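Side-chain contacts in TetR family transcriptional regulator (Rhodococcus erythropolis, PDB 4ZA6), which probably represses transcription of the gene for a quorum-sensing signal-degrading enzyme, binding DNA through its N-terminal helices as TetR-family regulators do: residues Glu60-Lys65 and Gly83-Ser88; Val54-Thr59 and Glu117-Ser122. One frame throughout, in Å; residues are numbered along the deposited sequence.

Interaction 1. Residues Glu60-Lys65 and Gly83-Ser88; sequences ERTYRK and GRVMRS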
# COMPACT_ATOMS: atom_id res chain seq x y z
N GLU A 60 -2.22 -2.98 4.17
CA GLU A 60 -3.37 -3.87 4.41
C GLU A 60 -4.29 -3.27 5.43
O GLU A 60 -5.48 -3.17 5.16
CB GLU A 60 -2.89 -5.28 4.82
CG GLU A 60 -4.01 -6.23 5.23
CD GLU A 60 -3.64 -7.70 5.13
OE1 GLU A 60 -2.46 -8.04 5.33
OE2 GLU A 60 -4.55 -8.51 4.83
N ARG A 61 -3.76 -2.81 6.58
CA ARG A 61 -4.56 -2.14 7.63
C ARG A 61 -5.33 -0.92 7.08
O ARG A 61 -6.50 -0.75 7.39
CB ARG A 61 -3.68 -1.73 8.82
CG ARG A 61 -3.18 -2.94 9.65
CD ARG A 61 -2.51 -2.51 10.95
NE ARG A 61 -1.34 -1.64 10.76
CZ ARG A 61 -0.09 -2.06 10.66
NH1 ARG A 61 0.18 -3.36 10.70
NH2 ARG A 61 0.90 -1.20 10.52
N THR A 62 -4.69 -0.13 6.21
CA THR A 62 -5.30 1.05 5.57
C THR A 62 -6.48 0.64 4.69
O THR A 62 -7.56 1.22 4.81
CB THR A 62 -4.21 1.85 4.83
OG1 THR A 62 -3.28 2.28 5.80
CG2 THR A 62 -4.77 3.08 4.08
N TYR A 63 -6.27 -0.38 3.83
CA TYR A 63 -7.29 -0.92 2.92
C TYR A 63 -8.50 -1.47 3.69
O TYR A 63 -9.64 -1.19 3.31
CB TYR A 63 -6.68 -2.06 2.08
CG TYR A 63 -6.24 -1.65 0.69
CD1 TYR A 63 -7.12 -1.70 -0.39
CD2 TYR A 63 -4.92 -1.31 0.43
CE1 TYR A 63 -6.72 -1.35 -1.68
CE2 TYR A 63 -4.51 -0.93 -0.85
CZ TYR A 63 -5.40 -0.99 -1.91
OH TYR A 63 -5.00 -0.63 -3.17
N ARG A 64 -8.26 -2.27 4.74
CA ARG A 64 -9.29 -2.90 5.56
C ARG A 64 -10.16 -1.88 6.24
O ARG A 64 -11.37 -2.08 6.35
CB ARG A 64 -8.66 -3.84 6.61
CG ARG A 64 -7.81 -4.98 6.02
CD ARG A 64 -8.63 -6.12 5.47
NE ARG A 64 -7.78 -7.18 4.92
CZ ARG A 64 -8.11 -7.90 3.86
NH1 ARG A 64 -9.25 -7.68 3.23
NH2 ARG A 64 -7.30 -8.85 3.41
N LYS A 65 -9.55 -0.79 6.73
CA LYS A 65 -10.28 0.29 7.39
C LYS A 65 -11.14 0.99 6.35
O LYS A 65 -12.34 1.12 6.54
CB LYS A 65 -9.29 1.28 8.06
CG LYS A 65 -9.98 2.35 8.91
CD LYS A 65 -9.00 3.35 9.47
CE LYS A 65 -9.69 4.45 10.24
NZ LYS A 65 -8.72 5.43 10.81
N GLY A 83 -10.28 6.32 -2.84
CA GLY A 83 -10.17 7.71 -2.43
C GLY A 83 -9.74 7.80 -0.98
O GLY A 83 -8.81 8.54 -0.65
N ARG A 84 -10.39 6.99 -0.10
CA ARG A 84 -10.10 6.91 1.33
C ARG A 84 -8.67 6.45 1.59
O ARG A 84 -7.96 7.07 2.40
CB ARG A 84 -11.08 5.96 2.03
CG ARG A 84 -12.43 6.58 2.31
CD ARG A 84 -13.40 5.56 2.88
NE ARG A 84 -14.72 6.16 3.05
CZ ARG A 84 -15.12 6.79 4.14
NH1 ARG A 84 -14.30 6.91 5.18
NH2 ARG A 84 -16.34 7.31 4.21
N VAL A 85 -8.24 5.34 0.93
CA VAL A 85 -6.90 4.78 1.07
C VAL A 85 -5.87 5.86 0.64
O VAL A 85 -4.95 6.16 1.39
CB VAL A 85 -6.72 3.46 0.27
CG1 VAL A 85 -5.25 3.04 0.19
CG2 VAL A 85 -7.54 2.33 0.88
N MET A 86 -6.05 6.46 -0.55
CA MET A 86 -5.09 7.46 -1.05
C MET A 86 -4.95 8.70 -0.17
O MET A 86 -3.83 9.16 0.05
CB MET A 86 -5.39 7.84 -2.50
CG MET A 86 -5.12 6.70 -3.44
SD MET A 86 -5.17 7.23 -5.16
CE MET A 86 -6.96 7.18 -5.47
N ARG A 87 -6.06 9.21 0.35
CA ARG A 87 -6.05 10.37 1.24
C ARG A 87 -5.46 10.04 2.59
O ARG A 87 -4.80 10.89 3.18
CB ARG A 87 -7.43 11.02 1.34
CG ARG A 87 -7.81 11.71 0.04
CD ARG A 87 -9.11 12.48 0.12
NE ARG A 87 -10.22 11.68 -0.39
CZ ARG A 87 -10.77 11.82 -1.59
NH1 ARG A 87 -10.37 12.79 -2.40
NH2 ARG A 87 -11.75 11.02 -1.98
N SER A 88 -5.63 8.77 3.06
CA SER A 88 -5.06 8.32 4.33
C SER A 88 -3.53 8.22 4.20
O SER A 88 -2.80 8.65 5.08
CB SER A 88 -5.65 6.97 4.75
OG SER A 88 -5.06 6.54 5.96
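Helices 60-65 and 83-88 cross obliquely in an antiparallel sense, at 137°, with axes 9.1 Å apart, and come together where CA of Tyr63 lies 6.0 Å from CA of Val85. Val85 points its branched end at the other helix and divides its two methyls. CG2 presses on the backbone, 3.8 Å from CA of Tyr63, and lies over the CG-CD1 side of the tyrosine ring. CG1, anti to the backbone N of Val85 (chi1 168°), lies over the CD2-CE2 side of the same face, 4.2 Å from CE2 of Tyr63. Although the CA-CB bond of Tyr63 points away, its ring thus becomes a flat wall for a short, buried valine. CG1 also meets CG2 of Thr62 at 3.9 Å, and this threonine methyl touches OG of Ser88 at the same separation. Threonine suits the place because it turns its methyl to the valine while OG1 bonds to Ala58 O, one turn back. No hydrogen bond joins the two segments. The Tyr63 side chain also touches Ile123 and Thr124 of helix 115-133. The arrangement is apolar helix-helix packing within the all-helical TetR fold, joining its long connecting helix to the helix that follows.

Interaction 2. Residues Val54-Thr59 and Glu117-Ser122; sequences VLAEAT and ESISAS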
# COMPACT_ATOMS: atom_id res chain seq x y z
N VAL A 54 6.93 -4.33 6.36
CA VAL A 54 6.40 -3.40 7.34
C VAL A 54 5.35 -2.50 6.65
O VAL A 54 4.23 -2.36 7.15
CB VAL A 54 7.57 -2.59 7.98
CG1 VAL A 54 7.09 -1.29 8.64
CG2 VAL A 54 8.36 -3.45 8.98
N LEU A 55 5.71 -1.93 5.50
CA LEU A 55 4.85 -1.05 4.72
C LEU A 55 3.69 -1.79 4.08
O LEU A 55 2.61 -1.22 3.98
CB LEU A 55 5.67 -0.30 3.66
CG LEU A 55 6.74 0.64 4.20
CD1 LEU A 55 7.55 1.26 3.06
CD2 LEU A 55 6.13 1.69 5.11
N ALA A 56 3.89 -3.06 3.69
CA ALA A 56 2.81 -3.89 3.12
C ALA A 56 1.76 -4.19 4.19
O ALA A 56 0.58 -4.14 3.91
CB ALA A 56 3.40 -5.20 2.60
N GLU A 57 2.19 -4.49 5.44
CA GLU A 57 1.24 -4.76 6.53
C GLU A 57 0.44 -3.48 6.87
O GLU A 57 -0.76 -3.58 7.10
CB GLU A 57 1.96 -5.32 7.78
CG GLU A 57 2.46 -6.75 7.59
CD GLU A 57 2.94 -7.47 8.83
OE1 GLU A 57 2.85 -6.89 9.94
OE2 GLU A 57 3.42 -8.62 8.70
N ALA A 58 1.10 -2.31 6.89
CA ALA A 58 0.47 -1.00 7.13
C ALA A 58 -0.52 -0.70 5.98
O ALA A 58 -1.58 -0.14 6.23
CB ALA A 58 1.52 0.09 7.19
N THR A 59 -0.16 -1.07 4.72
CA THR A 59 -1.03 -0.91 3.54
C THR A 59 -2.34 -1.73 3.74
O THR A 59 -3.43 -1.21 3.50
CB THR A 59 -0.29 -1.34 2.27
OG1 THR A 59 0.79 -0.43 2.02
CG2 THR A 59 -1.21 -1.39 1.04
N GLU A 117 2.93 -3.39 -3.79
CA GLU A 117 2.05 -3.62 -4.94
C GLU A 117 1.32 -4.96 -4.87
O GLU A 117 0.17 -5.00 -5.27
CB GLU A 117 2.78 -3.47 -6.29
CG GLU A 117 3.09 -2.04 -6.70
CD GLU A 117 3.58 -1.82 -8.12
OE1 GLU A 117 4.07 -2.79 -8.76
OE2 GLU A 117 3.42 -0.70 -8.63
N SER A 118 1.95 -6.04 -4.35
CA SER A 118 1.29 -7.37 -4.25
C SER A 118 0.12 -7.38 -3.31
O SER A 118 -0.92 -7.93 -3.67
CB SER A 118 2.28 -8.46 -3.84
OG SER A 118 3.30 -8.59 -4.82
N ILE A 119 0.27 -6.82 -2.10
CA ILE A 119 -0.84 -6.79 -1.14
C ILE A 119 -1.94 -5.83 -1.64
O ILE A 119 -3.12 -6.17 -1.56
CB ILE A 119 -0.38 -6.53 0.32
CG1 ILE A 119 -1.52 -6.81 1.36
CG2 ILE A 119 0.19 -5.11 0.50
CD1 ILE A 119 -1.98 -8.25 1.48
N SER A 120 -1.56 -4.67 -2.21
CA SER A 120 -2.52 -3.71 -2.76
C SER A 120 -3.36 -4.42 -3.86
O SER A 120 -4.59 -4.38 -3.79
CB SER A 120 -1.81 -2.49 -3.32
OG SER A 120 -1.07 -1.82 -2.30
N ALA A 121 -2.69 -5.13 -4.80
CA ALA A 121 -3.33 -5.88 -5.91
C ALA A 121 -4.22 -7.05 -5.43
O ALA A 121 -5.32 -7.23 -5.95
CB ALA A 121 -2.26 -6.39 -6.87
N SER A 122 -3.78 -7.82 -4.42
CA SER A 122 -4.57 -8.94 -3.89
C SER A 122 -5.78 -8.47 -3.07
O SER A 122 -6.83 -9.09 -3.16
CB SER A 122 -3.69 -9.91 -3.10
OG SER A 122 -3.25 -9.30 -1.90
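The carbonyl oxygen of Leu55 is gripped twice by Thr59, a residue that also touches helix 117-122: backbone N of Thr59 donates to it at 2.9 Å, and OG1 of Thr59 at 2.8 Å from the opposite face of the carbonyl plane. The hydroxyl comes in tilted from that plane. The OG1 bond helps hold the rotation about CA-CB (OG1 beside the backbone N, chi1 -67°), which turns CG2 to the second helix. There the methyl lies 3.4 Å from OG of Ser120, a close packing contact, while that hydroxyl is occupied by a hydrogen bond to Ile116 O one turn back. The axes lie 9.1 Å apart and run nearly parallel, at 21°. Ala56 and Thr59 are small enough to let the branch methyl of Ile119 in against the backbone of the first helix. With CG1 of Ile119 anti to the backbone N (chi1 -167°), CG2 falls between that N and the carbonyl carbon, aimed at Ala56, and reaches Ala56 CB at 3.8 Å and Ala56 O at 3.6 Å. The same methyl lies 4.0 Å from CG2 of Thr59, so alanine and threonine form a shallow seat for it. An alanine in place of Thr59 lacks both OG1 and CG2, and would probably leave Leu55 O held by the backbone N alone within this segment and a gap beside Ile119 and Ser120. Thr59 OG1 also bonds to a bound methylpentanediol, probably from the crystallisation liquor. The contact is characteristic of the TetR fold, whose long helix from the DNA-binding domain packs on ligand-binding-domain helices; the diol may mark a pocket there.

In the fold
Helix 47-69 is shared by both contacts: interaction 2 uses its middle, interaction 1 the turns that follow, and their centres are about 11 Å apart. Interaction 1 is nested inside the loop closed by interaction 2; helix 47-69 meets first its successor, helix 74-90, and later in sequence helix 115-133. The two contacts meet directly, Tyr63 OH lying 3.7 Å from Ser120 CB. The side chains of Thr59 and Thr62 each come within about 3 Å of bound methylpentanediol. In TetR-family repressors this connecting helix commonly relays ligand-induced movement to the DNA-binding domain, and its ties here are consistent with such a role.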